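Local coordinates for putative type VI secretion protein (Escherichia coli, PDB 3U66) that probably serves as an inner-membrane-anchored component of the type VI secretion machinery, here represented by its helical cytoplasmic domain, at residues A[10-14]-A[126-130]; A[108-112]-A[146-152]; A[114-120]-A[154-158]. All coordinates share one frame. Residue numbers count along the deposited sequence, not the author numbering.

Contact 1. Residues A[10-14]-A[126-130]; sequences EQIFY and TCLCR
E10 reaches across to helix 122-133 and lays its carboxylate against T126, CD to CG2 at 3.7 Å, before pairing with R130. Its CA-to-CB bond points sideways, so the m, t conformation at chi1 and chi2 is what carries the acid over. There E10 OE1 takes a salt-bridging hydrogen bond from R130 NE at 2.8 Å and a weak one from R130 NH2 at 3.0 Å. The same R130 NH2 makes a weak bond to Y14 OH, also 3.0 Å, so one turn of helix 7-24 supplies both partners. R130, with chi1 -135°, chi2 p and chi3 141°, meets them along the edge of its guanidinium. Both segments are helical throughout and run roughly parallel, crossing at -32° with axes 11.4 Å apart; E10 and C127 have the nearest CA atoms, at 7.4 Å. This is side-by-side helix packing within the all-helical DotU-family domain, polar along its outer border and apolar inside. On the inner side F13 (chi1 m) points toward C127, CD2 to SG at 3.8 Å; this Cys sulfur-aromatic contact is oblique, SG lying 4.7 Å from the ring centroid. M63 of helix 57-76 touches both F13 and C127, while T126 OG1 bonds back to V122 O.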
loop_
_atom_site.group_PDB
_atom_site.type_symbol
_atom_site.label_atom_id
_atom_site.label_comp_id
_atom_site.label_asym_id
_atom_site.label_seq_id
_atom_site.Cartn_x
_atom_site.Cartn_y
_atom_site.Cartn_z
ATOM N N GLU A 10 -1.983 -13.620 -0.886
ATOM C CA GLU A 10 -1.566 -13.039 -2.168
ATOM C C GLU A 10 -2.631 -13.299 -3.240
ATOM O O GLU A 10 -2.958 -12.392 -4.008
ATOM C CB GLU A 10 -0.186 -13.561 -2.603
ATOM C CG GLU A 10 0.971 -12.935 -1.844
ATOM C CD GLU A 10 2.320 -13.111 -2.514
ATOM O OE1 GLU A 10 2.743 -12.199 -3.259
ATOM O OE2 GLU A 10 2.959 -14.162 -2.290
ATOM N N GLN A 11 -3.212 -14.517 -3.231
ATOM C CA GLN A 11 -4.302 -14.991 -4.090
ATOM C C GLN A 11 -5.515 -14.039 -4.011
ATOM O O GLN A 11 -6.162 -13.794 -5.032
ATOM C CB GLN A 11 -4.761 -16.367 -3.582
ATOM C CG GLN A 11 -4.455 -17.572 -4.448
ATOM C CD GLN A 11 -5.147 -18.832 -3.929
ATOM O OE1 GLN A 11 -6.062 -18.802 -3.079
ATOM N NE2 GLN A 11 -4.736 -19.982 -4.451
ATOM N N ILE A 12 -5.852 -13.564 -2.780
ATOM C CA ILE A 12 -6.973 -12.656 -2.487
ATOM C C ILE A 12 -6.712 -11.254 -3.082
ATOM O O ILE A 12 -7.635 -10.637 -3.620
ATOM C CB ILE A 12 -7.237 -12.525 -0.946
ATOM C CG1 ILE A 12 -7.121 -13.831 -0.129
ATOM C CG2 ILE A 12 -8.516 -11.780 -0.636
ATOM C CD1 ILE A 12 -8.187 -14.919 -0.309
ATOM N N PHE A 13 -5.479 -10.735 -2.931
ATOM C CA PHE A 13 -5.132 -9.390 -3.371
ATOM C C PHE A 13 -4.623 -9.256 -4.797
ATOM O O PHE A 13 -4.578 -8.132 -5.291
ATOM C CB PHE A 13 -4.176 -8.716 -2.373
ATOM C CG PHE A 13 -4.773 -8.344 -1.035
ATOM C CD1 PHE A 13 -5.664 -7.280 -0.923
ATOM C CD2 PHE A 13 -4.414 -9.031 0.120
ATOM C CE1 PHE A 13 -6.208 -6.934 0.317
ATOM C CE2 PHE A 13 -4.964 -8.691 1.357
ATOM C CZ PHE A 13 -5.862 -7.649 1.447
ATOM N N TYR A 14 -4.260 -10.379 -5.469
ATOM C CA TYR A 14 -3.757 -10.369 -6.857
ATOM C C TYR A 14 -4.626 -9.572 -7.849
ATOM O O TYR A 14 -4.071 -8.697 -8.512
ATOM C CB TYR A 14 -3.452 -11.786 -7.393
ATOM C CG TYR A 14 -2.059 -12.296 -7.116
ATOM C CD1 TYR A 14 -0.934 -11.540 -7.432
ATOM C CD2 TYR A 14 -1.852 -13.593 -6.643
ATOM C CE1 TYR A 14 0.352 -12.011 -7.193
ATOM C CE2 TYR A 14 -0.571 -14.079 -6.397
ATOM C CZ TYR A 14 0.528 -13.284 -6.674
ATOM O OH TYR A 14 1.792 -13.758 -6.447
ATOM N N THR A 126 4.145 -9.687 3.957
ATOM C CA THR A 126 4.155 -9.906 2.511
ATOM C C THR A 126 3.367 -8.788 1.837
ATOM O O THR A 126 3.884 -8.143 0.923
ATOM C CB THR A 126 3.646 -11.320 2.173
ATOM O OG1 THR A 126 4.494 -12.283 2.807
ATOM C CG2 THR A 126 3.575 -11.584 0.666
ATOM N N CYS A 127 2.143 -8.532 2.329
ATOM C CA CYS A 127 1.251 -7.499 1.811
ATOM C C CYS A 127 1.841 -6.100 1.917
ATOM O O CYS A 127 1.695 -5.317 0.980
ATOM C CB CYS A 127 -0.114 -7.595 2.476
ATOM S SG CYS A 127 -1.054 -9.057 1.979
ATOM N N LEU A 128 2.550 -5.811 3.027
ATOM C CA LEU A 128 3.222 -4.533 3.259
ATOM C C LEU A 128 4.405 -4.341 2.288
ATOM O O LEU A 128 4.704 -3.208 1.890
ATOM C CB LEU A 128 3.670 -4.400 4.727
ATOM C CG LEU A 128 2.558 -4.298 5.783
ATOM C CD1 LEU A 128 3.125 -4.379 7.170
ATOM C CD2 LEU A 128 1.734 -3.022 5.629
ATOM N N CYS A 129 5.052 -5.457 1.890
ATOM C CA CYS A 129 6.145 -5.448 0.921
ATOM C C CYS A 129 5.570 -5.223 -0.467
ATOM O O CYS A 129 6.113 -4.438 -1.247
ATOM C CB CYS A 129 6.952 -6.745 0.986
ATOM S SG CYS A 129 8.049 -6.857 2.418
ATOM N N ARG A 130 4.457 -5.905 -0.762
ATOM C CA ARG A 130 3.752 -5.791 -2.037
ATOM C C ARG A 130 3.224 -4.371 -2.221
ATOM O O ARG A 130 3.325 -3.835 -3.330
ATOM C CB ARG A 130 2.622 -6.834 -2.128
ATOM C CG ARG A 130 2.542 -7.577 -3.460
ATOM C CD ARG A 130 3.744 -8.464 -3.700
ATOM N NE ARG A 130 3.405 -9.740 -4.326
ATOM C CZ ARG A 130 3.845 -10.141 -5.514
ATOM N NH1 ARG A 130 4.645 -9.358 -6.233
ATOM N NH2 ARG A 130 3.488 -11.319 -5.999
#

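Contact 2. Residues A[108-112]-A[146-152]; sequences WERIR and ERREDVI
Two helices of the all-helical DotU-family domain cross here at 46°, with segment axes 11.2 Å apart: 108-112 is helical throughout, while 146-147 is extended and leads into the helix from R148, with R147 at the N-cap position. The nearest CA pairs are W108-R148 at 8.6 Å and R112-V151 at 7.1 Å. The CA-to-CB bond of W108 points toward 146-152, and chi1 m with chi2 110° sets the indole. R148 (chi1 m) lays CG over one ring face, and its CD comes 3.5 Å from W108 CZ2. The ring edge meets V151, W108 CZ3 to CG1 at 3.8 Å, and I152, W108 CH2 to CG1 at 4.0 Å; W108 NE1 bonds to T137 O. V151, chi1 t, points into the interface, where its CG1 also lies 3.9 Å from I111 CG2. R112 starts sideways at m, then bends at chi2 (-136°) and chi3 (m), bringing CD to 3.6 Å from V151 CG2. E146, t, t, completes a purely electrostatic salt bridge: its OE1 sits 3.1 Å from R112 NE, well out of the guanidinium plane.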
loop_
_atom_site.group_PDB
_atom_site.type_symbol
_atom_site.label_atom_id
_atom_site.label_comp_id
_atom_site.label_asym_id
_atom_site.label_seq_id
_atom_site.Cartn_x
_atom_site.Cartn_y
_atom_site.Cartn_z
ATOM N N TRP A 108 2.914 4.035 7.417
ATOM C CA TRP A 108 4.338 3.978 7.746
ATOM C C TRP A 108 4.508 3.731 9.240
ATOM O O TRP A 108 5.368 2.954 9.634
ATOM C CB TRP A 108 5.058 5.272 7.324
ATOM C CG TRP A 108 5.453 5.266 5.883
ATOM C CD1 TRP A 108 4.919 6.027 4.885
ATOM C CD2 TRP A 108 6.374 4.370 5.247
ATOM N NE1 TRP A 108 5.483 5.692 3.677
ATOM C CE2 TRP A 108 6.375 4.669 3.871
ATOM C CE3 TRP A 108 7.201 3.335 5.715
ATOM C CZ2 TRP A 108 7.158 3.969 2.950
ATOM C CZ3 TRP A 108 8.007 2.668 4.806
ATOM C CH2 TRP A 108 7.990 2.993 3.445
ATOM N N GLU A 109 3.660 4.377 10.058
ATOM C CA GLU A 109 3.602 4.259 11.517
ATOM C C GLU A 109 3.211 2.802 11.853
ATOM O O GLU A 109 3.790 2.201 12.763
ATOM C CB GLU A 109 2.541 5.243 12.049
ATOM C CG GLU A 109 2.677 5.641 13.507
ATOM C CD GLU A 109 1.639 6.630 14.015
ATOM O OE1 GLU A 109 0.711 6.984 13.249
ATOM O OE2 GLU A 109 1.757 7.051 15.189
ATOM N N ARG A 110 2.287 2.234 11.056
ATOM C CA ARG A 110 1.766 0.881 11.164
ATOM C C ARG A 110 2.793 -0.174 10.755
ATOM O O ARG A 110 2.801 -1.250 11.336
ATOM C CB ARG A 110 0.478 0.759 10.336
ATOM C CG ARG A 110 -0.246 -0.567 10.445
ATOM C CD ARG A 110 -1.328 -0.620 11.509
ATOM N NE ARG A 110 -2.377 0.380 11.280
ATOM C CZ ARG A 110 -3.609 0.135 10.832
ATOM N NH1 ARG A 110 -3.982 -1.106 10.564
ATOM N NH2 ARG A 110 -4.467 1.120 10.667
ATOM N N ILE A 111 3.648 0.113 9.763
ATOM C CA ILE A 111 4.722 -0.797 9.322
ATOM C C ILE A 111 5.781 -0.948 10.429
ATOM O O ILE A 111 6.219 -2.064 10.718
ATOM C CB ILE A 111 5.334 -0.388 7.937
ATOM C CG1 ILE A 111 4.318 -0.615 6.784
ATOM C CG2 ILE A 111 6.658 -1.150 7.636
ATOM C CD1 ILE A 111 4.568 0.185 5.506
ATOM N N ARG A 112 6.127 0.177 11.081
ATOM C CA ARG A 112 7.104 0.250 12.169
ATOM C C ARG A 112 6.677 -0.523 13.409
ATOM O O ARG A 112 7.513 -1.215 13.990
ATOM C CB ARG A 112 7.445 1.702 12.522
ATOM C CG ARG A 112 8.031 2.493 11.354
ATOM C CD ARG A 112 9.226 3.343 11.730
ATOM N NE ARG A 112 9.068 4.030 13.011
ATOM C CZ ARG A 112 8.493 5.219 13.162
ATOM N NH1 ARG A 112 8.001 5.864 12.110
ATOM N NH2 ARG A 112 8.402 5.766 14.364
ATOM N N GLU A 146 15.448 7.697 12.382
ATOM C CA GLU A 146 14.947 6.693 11.438
ATOM C C GLU A 146 14.428 7.312 10.138
ATOM O O GLU A 146 13.662 8.282 10.169
ATOM C CB GLU A 146 13.859 5.839 12.108
ATOM C CG GLU A 146 13.582 4.503 11.446
ATOM C CD GLU A 146 12.837 3.505 12.315
ATOM O OE1 GLU A 146 12.141 3.924 13.271
ATOM O OE2 GLU A 146 12.959 2.290 12.038
ATOM N N ARG A 147 14.834 6.717 8.999
ATOM C CA ARG A 147 14.420 7.136 7.659
ATOM C C ARG A 147 13.718 5.979 6.937
ATOM O O ARG A 147 13.803 4.839 7.398
ATOM C CB ARG A 147 15.621 7.648 6.843
ATOM N N ARG A 148 13.023 6.278 5.816
ATOM C CA ARG A 148 12.323 5.299 4.976
ATOM C C ARG A 148 13.261 4.169 4.579
ATOM O O ARG A 148 12.956 3.003 4.841
ATOM C CB ARG A 148 11.805 5.956 3.693
ATOM C CG ARG A 148 10.515 6.712 3.857
ATOM C CD ARG A 148 9.565 6.520 2.688
ATOM N NE ARG A 148 9.938 7.301 1.508
ATOM C CZ ARG A 148 10.578 6.820 0.442
ATOM N NH1 ARG A 148 10.929 5.538 0.402
ATOM N NH2 ARG A 148 10.868 7.607 -0.580
ATOM N N GLU A 149 14.422 4.533 3.974
ATOM C CA GLU A 149 15.493 3.643 3.511
ATOM C C GLU A 149 15.783 2.526 4.523
ATOM O O GLU A 149 15.908 1.360 4.140
ATOM C CB GLU A 149 16.761 4.465 3.238
ATOM N N ASP A 150 15.805 2.885 5.820
ATOM C CA ASP A 150 16.063 1.978 6.935
ATOM C C ASP A 150 14.863 1.075 7.260
ATOM O O ASP A 150 15.053 -0.113 7.521
ATOM C CB ASP A 150 16.543 2.775 8.160
ATOM C CG ASP A 150 17.757 3.667 7.906
ATOM O OD1 ASP A 150 18.510 3.396 6.935
ATOM O OD2 ASP A 150 17.961 4.626 8.684
ATOM N N VAL A 151 13.634 1.632 7.227
ATOM C CA VAL A 151 12.375 0.912 7.467
ATOM C C VAL A 151 12.139 -0.114 6.341
ATOM O O VAL A 151 11.765 -1.255 6.627
ATOM C CB VAL A 151 11.181 1.887 7.631
ATOM C CG1 VAL A 151 9.851 1.144 7.723
ATOM C CG2 VAL A 151 11.375 2.785 8.845
ATOM N N ILE A 152 12.395 0.284 5.076
ATOM C CA ILE A 152 12.284 -0.598 3.904
ATOM C C ILE A 152 13.245 -1.796 4.052
ATOM O O ILE A 152 12.790 -2.938 3.979
ATOM C CB ILE A 152 12.480 0.180 2.571
ATOM C CG1 ILE A 152 11.298 1.142 2.317
ATOM C CG2 ILE A 152 12.690 -0.767 1.378
ATOM C CD1 ILE A 152 11.497 2.202 1.203
#

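Contact 3. Residues A[114-120]-A[154-158]; sequences QLKLPAP and ALTAR
R158 and L115 each have about 101 Å² covered in this contact, far more than any other residue. R158 is at the C-terminal end of segment 154-158; its CA-to-CB bond points toward segment 114-120, and the arm reaches the turn that leaves helix 103-115. Chi1 is -101°, chi2 144° and chi3 93°, all between wells, and the arm ends with both terminal nitrogens on one carbonyl: R158 NH1 donates to L115 O at 2.7 Å (149°) and NH2 to the same L115 O at 2.9 Å (137°). An arginine holding a main-chain carbonyl near a helix C-terminus is what this arrangement amounts to, since that oxygen lies where the chain leaves helix 103-115. L117 O also lies 2.6 Å from R158 NH2, but the angle is too poor for a hydrogen bond.

L115 works with its side chain too. At m, t it starts sideways, then its end swings in: L115 CD2 lies over one face of the guanidinium, 3.6 Å from R158 NH1, and 3.8 Å from L155 CA, while L115 CD1 meets A154 CB at 3.9 Å. L115 and L155 have the closest CA atoms, 6.9 Å apart. L155 has its CB 4.3 Å from L115 CD2. From K116 on the chain bends (-74/-13), extends at L117 (-84/139) and turns again at P118 (-64/-44), so that P120 comes back with CD 3.6 Å from R158 NH2. The contact lies near the surface, with helix 122-133 behind it: L125 touches both P120 and L155, C129 packs on L155, and V124 on Q114.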
loop_
_atom_site.group_PDB
_atom_site.type_symbol
_atom_site.label_atom_id
_atom_site.label_comp_id
_atom_site.label_asym_id
_atom_site.label_seq_id
_atom_site.Cartn_x
_atom_site.Cartn_y
_atom_site.Cartn_z
ATOM N N GLN A 114 4.751 -3.081 13.433
ATOM C CA GLN A 114 4.761 -4.482 13.010
ATOM C C GLN A 114 6.193 -5.003 13.133
ATOM O O GLN A 114 6.392 -6.160 13.503
ATOM C CB GLN A 114 4.246 -4.638 11.567
ATOM C CG GLN A 114 2.727 -4.607 11.434
ATOM C CD GLN A 114 2.035 -5.797 12.065
ATOM O OE1 GLN A 114 2.323 -6.962 11.777
ATOM N NE2 GLN A 114 1.096 -5.525 12.947
ATOM N N LEU A 115 7.187 -4.134 12.856
ATOM C CA LEU A 115 8.614 -4.457 12.964
ATOM C C LEU A 115 9.083 -4.579 14.418
ATOM O O LEU A 115 10.072 -5.268 14.681
ATOM C CB LEU A 115 9.489 -3.453 12.187
ATOM C CG LEU A 115 9.421 -3.513 10.653
ATOM C CD1 LEU A 115 10.285 -2.460 10.040
ATOM C CD2 LEU A 115 9.828 -4.879 10.114
ATOM N N LYS A 116 8.364 -3.927 15.362
ATOM C CA LYS A 116 8.651 -3.988 16.797
ATOM C C LYS A 116 8.218 -5.350 17.401
ATOM O O LYS A 116 8.585 -5.660 18.540
ATOM C CB LYS A 116 7.980 -2.814 17.543
ATOM C CG LYS A 116 8.688 -1.478 17.357
ATOM C CD LYS A 116 8.031 -0.389 18.194
ATOM C CE LYS A 116 8.763 0.928 18.110
ATOM N NZ LYS A 116 8.471 1.647 16.842
ATOM N N LEU A 117 7.431 -6.147 16.652
ATOM C CA LEU A 117 6.929 -7.453 17.092
ATOM C C LEU A 117 7.949 -8.567 16.846
ATOM O O LEU A 117 8.550 -8.595 15.775
ATOM C CB LEU A 117 5.606 -7.813 16.386
ATOM C CG LEU A 117 4.423 -6.852 16.521
ATOM C CD1 LEU A 117 3.341 -7.193 15.522
ATOM C CD2 LEU A 117 3.857 -6.848 17.930
ATOM N N PRO A 118 8.134 -9.521 17.789
ATOM C CA PRO A 118 9.109 -10.608 17.552
ATOM C C PRO A 118 8.775 -11.542 16.375
ATOM O O PRO A 118 9.661 -11.851 15.570
ATOM C CB PRO A 118 9.141 -11.358 18.886
ATOM C CG PRO A 118 7.886 -11.006 19.561
ATOM C CD PRO A 118 7.523 -9.630 19.130
ATOM N N ALA A 119 7.496 -11.961 16.256
ATOM C CA ALA A 119 7.032 -12.852 15.181
ATOM C C ALA A 119 5.767 -12.312 14.479
ATOM O O ALA A 119 4.691 -12.896 14.639
ATOM C CB ALA A 119 6.802 -14.266 15.716
ATOM N N PRO A 120 5.862 -11.207 13.687
ATOM C CA PRO A 120 4.663 -10.706 12.995
ATOM C C PRO A 120 4.166 -11.694 11.936
ATOM O O PRO A 120 4.980 -12.449 11.384
ATOM C CB PRO A 120 5.137 -9.388 12.366
ATOM C CG PRO A 120 6.592 -9.520 12.231
ATOM C CD PRO A 120 7.052 -10.387 13.362
ATOM N N ALA A 154 14.736 -3.044 6.774
ATOM C CA ALA A 154 14.343 -3.837 7.937
ATOM C C ALA A 154 13.160 -4.748 7.649
ATOM O O ALA A 154 13.169 -5.900 8.080
ATOM C CB ALA A 154 14.028 -2.921 9.106
ATOM N N LEU A 155 12.153 -4.230 6.915
ATOM C CA LEU A 155 10.943 -4.953 6.517
ATOM C C LEU A 155 11.303 -6.014 5.495
ATOM O O LEU A 155 10.826 -7.142 5.579
ATOM C CB LEU A 155 9.899 -3.964 5.961
ATOM C CG LEU A 155 8.644 -4.529 5.281
ATOM C CD1 LEU A 155 7.662 -5.111 6.287
ATOM C CD2 LEU A 155 7.971 -3.464 4.459
ATOM N N THR A 156 12.172 -5.647 4.560
ATOM C CA THR A 156 12.716 -6.486 3.492
ATOM C C THR A 156 13.473 -7.689 4.073
ATOM O O THR A 156 13.298 -8.806 3.582
ATOM C CB THR A 156 13.516 -5.572 2.529
ATOM O OG1 THR A 156 12.737 -5.291 1.367
ATOM C CG2 THR A 156 14.895 -6.088 2.173
ATOM N N ALA A 157 14.270 -7.451 5.143
ATOM C CA ALA A 157 15.111 -8.443 5.819
ATOM C C ALA A 157 14.320 -9.552 6.519
ATOM O O ALA A 157 14.839 -10.660 6.692
ATOM C CB ALA A 157 16.040 -7.749 6.810
ATOM N N ARG A 158 13.073 -9.253 6.921
ATOM C CA ARG A 158 12.229 -10.199 7.638
ATOM C C ARG A 158 11.316 -11.067 6.786
ATOM O O ARG A 158 10.639 -11.949 7.325
ATOM C CB ARG A 158 11.501 -9.518 8.793
ATOM C CG ARG A 158 12.179 -9.825 10.109
ATOM C CD ARG A 158 12.146 -8.656 11.045
ATOM N NE ARG A 158 10.994 -8.710 11.937
ATOM C CZ ARG A 158 10.671 -7.735 12.775
ATOM N NH1 ARG A 158 11.396 -6.625 12.824
ATOM N NH2 ARG A 158 9.609 -7.853 13.559
#

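Contacts 2 and 3 are successive parts of one interface, between helices 103-115 and 148-157, with centres 11 Å apart; V151 O to L115 CD1 (3.9 Å) joins them directly. Contact 1 sits 18 Å from contact 2 and 16 Å from contact 3, centre to centre, and pairs helix 7-24 with helix 122-133. That last helix falls between the other two in the chain and packs on both: L128 CD2 reaches I111 CG1 at 3.7 Å, and C129 SG reaches L155 CG at 3.7 Å. In chain order the segments run 10-14, 108-112, 114-120, 126-130, 146-152, 154-158, so the contacts interlock, tying the N-terminal helix and the late helices into one helical domain.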